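Local coordinates for protein putative transcriptional regulator (Clostridium difficile, PDB 3QI7) that is of unknown function but belongs to a periplasmic-binding-protein-like family, is a putative lipoprotein or transcriptional regulator, and may bind a small ligand such as a sugar, at residues Y29-E34 and L310-I315. Residues are numbered along the deposited sequence; the frame is centred on the assembly and turned at random.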
loop_
_atom_site.group_PDB
_atom_site.type_symbol
_atom_site.label_atom_id
_atom_site.label_comp_id
_atom_site.label_asym_id
_atom_site.label_seq_id
_atom_site.Cartn_x
_atom_site.Cartn_y
_atom_site.Cartn_z
ATOM N N TYR A 29 7.018 1.315 9.529
ATOM C CA TYR A 29 7.608 1.541 10.856
ATOM C C TYR A 29 7.510 3.018 11.247
ATOM O O TYR A 29 7.014 3.384 12.352
ATOM C CB TYR A 29 9.052 1.058 10.876
ATOM C CG TYR A 29 9.689 1.114 12.247
ATOM C CD1 TYR A 29 10.137 2.327 12.789
ATOM C CD2 TYR A 29 9.844 -0.039 13.001
ATOM C CE1 TYR A 29 10.688 2.385 14.042
ATOM C CE2 TYR A 29 10.428 0.012 14.244
ATOM C CZ TYR A 29 10.852 1.228 14.760
ATOM O OH TYR A 29 11.429 1.261 16.019
ATOM N N ASN A 30 7.962 3.870 10.331
ATOM C CA ASN A 30 7.954 5.298 10.576
ATOM C C ASN A 30 6.558 5.929 10.602
ATOM O O ASN A 30 6.366 6.890 11.349
ATOM C CB ASN A 30 8.885 6.027 9.612
ATOM C CG ASN A 30 10.365 5.831 9.949
ATOM O OD1 ASN A 30 10.719 5.374 11.031
ATOM N ND2 ASN A 30 11.243 6.222 9.022
HETATM N N MSE A 31 5.592 5.413 9.830
HETATM C CA MSE A 31 4.219 5.925 9.921
HETATM C C MSE A 31 3.636 5.665 11.318
HETATM O O MSE A 31 3.054 6.574 11.923
HETATM C CB MSE A 31 3.311 5.340 8.831
HETATM C CG MSE A 31 1.800 5.636 9.005
HETATM SE SE MSE A 31 1.375 7.540 9.176
HETATM C CE MSE A 31 2.328 8.158 7.577
ATOM N N VAL A 32 3.789 4.440 11.823
ATOM C CA VAL A 32 3.356 4.109 13.185
ATOM C C VAL A 32 4.013 5.032 14.223
ATOM O O VAL A 32 3.354 5.546 15.144
ATOM C CB VAL A 32 3.647 2.614 13.502
ATOM C CG1 VAL A 32 3.354 2.296 14.927
ATOM C CG2 VAL A 32 2.800 1.689 12.581
ATOM N N GLU A 33 5.306 5.296 14.058
ATOM C CA GLU A 33 6.008 6.175 14.989
ATOM C C GLU A 33 5.451 7.582 14.944
ATOM O O GLU A 33 5.329 8.238 15.997
ATOM C CB GLU A 33 7.532 6.197 14.724
ATOM C CG GLU A 33 8.235 4.939 15.222
ATOM C CD GLU A 33 8.025 4.693 16.724
ATOM O OE1 GLU A 33 8.361 5.599 17.529
ATOM O OE2 GLU A 33 7.496 3.609 17.095
ATOM N N GLU A 34 5.129 8.044 13.727
ATOM C CA GLU A 34 4.536 9.336 13.513
ATOM C C GLU A 34 3.181 9.428 14.189
ATOM O O GLU A 34 2.876 10.407 14.873
ATOM C CB GLU A 34 4.406 9.629 12.017
ATOM C CG GLU A 34 3.885 10.997 11.712
ATOM C CD GLU A 34 4.121 11.390 10.261
ATOM O OE1 GLU A 34 5.276 11.741 9.926
ATOM O OE2 GLU A 34 3.149 11.356 9.468
ATOM N N LEU A 310 -2.730 2.069 4.745
ATOM C CA LEU A 310 -3.471 1.002 5.414
ATOM C C LEU A 310 -3.263 1.044 6.935
ATOM O O LEU A 310 -4.245 1.057 7.690
ATOM C CB LEU A 310 -3.154 -0.394 4.849
ATOM C CG LEU A 310 -3.676 -0.644 3.430
ATOM C CD1 LEU A 310 -2.962 -1.857 2.792
ATOM C CD2 LEU A 310 -5.239 -0.773 3.407
ATOM N N PRO A 311 -2.002 1.057 7.394
ATOM C CA PRO A 311 -1.822 1.117 8.858
ATOM C C PRO A 311 -2.356 2.426 9.494
ATOM O O PRO A 311 -2.931 2.377 10.573
ATOM C CB PRO A 311 -0.296 0.956 9.038
ATOM C CG PRO A 311 0.268 1.371 7.760
ATOM C CD PRO A 311 -0.710 0.945 6.704
ATOM N N SER A 312 -2.201 3.566 8.833
ATOM C CA SER A 312 -2.744 4.813 9.387
ATOM C C SER A 312 -4.272 4.796 9.451
ATOM O O SER A 312 -4.847 5.262 10.433
ATOM C CB SER A 312 -2.266 6.031 8.605
ATOM O OG SER A 312 -2.576 7.208 9.324
ATOM N N LEU A 313 -4.926 4.282 8.410
ATOM C CA LEU A 313 -6.387 4.132 8.422
ATOM C C LEU A 313 -6.809 3.170 9.527
ATOM O O LEU A 313 -7.784 3.424 10.250
ATOM C CB LEU A 313 -6.913 3.621 7.066
ATOM C CG LEU A 313 -8.381 3.159 7.019
ATOM C CD1 LEU A 313 -9.302 4.346 7.349
ATOM C CD2 LEU A 313 -8.794 2.524 5.675
ATOM N N ALA A 314 -6.113 2.038 9.621
ATOM C CA ALA A 314 -6.437 1.018 10.659
ATOM C C ALA A 314 -6.302 1.586 12.072
ATOM O O ALA A 314 -7.156 1.325 12.940
ATOM C CB ALA A 314 -5.563 -0.261 10.491
ATOM N N ILE A 315 -5.259 2.373 12.311
ATOM C CA ILE A 315 -5.102 3.003 13.645
ATOM C C ILE A 315 -6.284 3.960 13.968
ATOM O O ILE A 315 -6.843 3.914 15.065
ATOM C CB ILE A 315 -3.742 3.726 13.760
ATOM C CG1 ILE A 315 -2.603 2.693 13.712
ATOM C CG2 ILE A 315 -3.666 4.563 15.059
ATOM C CD1 ILE A 315 -1.291 3.277 13.282
#
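The hydroxyl OG of S312 lies 4.0 Å from SE of M31, a selenomethionine, a van der Waals approach and not a hydrogen bond; the other touches of the contact are between carbons or between carbon and selenium. Both side chains have a second conformer, so the exact distance is doubtful. M31 leaves its helix with CG anti to the backbone N (chi1 170°), then bends at chi2 (55°), which lays the selenium alongside CB and OG of S312. Its CG sits 4.1 Å from CB of the serine. Nearby, the methyl branch CG2 of V32 faces the far methyl CD1 of I315 at 4.4 Å, a loose apolar touch. V17 and I59, on the parallel strands 13-19 and 57-63, touch both V32 and I315, which ties this half of the contact to the sheet, while M35, one turn past M31, reaches S312 and I315. The nearest CA atoms, those of M31 and S312, are 7.1 Å apart. The pair thus illustrates two helices, 26-42 and 306-324, joined in a buried interior against parallel strands of a mixed sheet: with no directional bond between these segments, their fit rests on shape and dispersion.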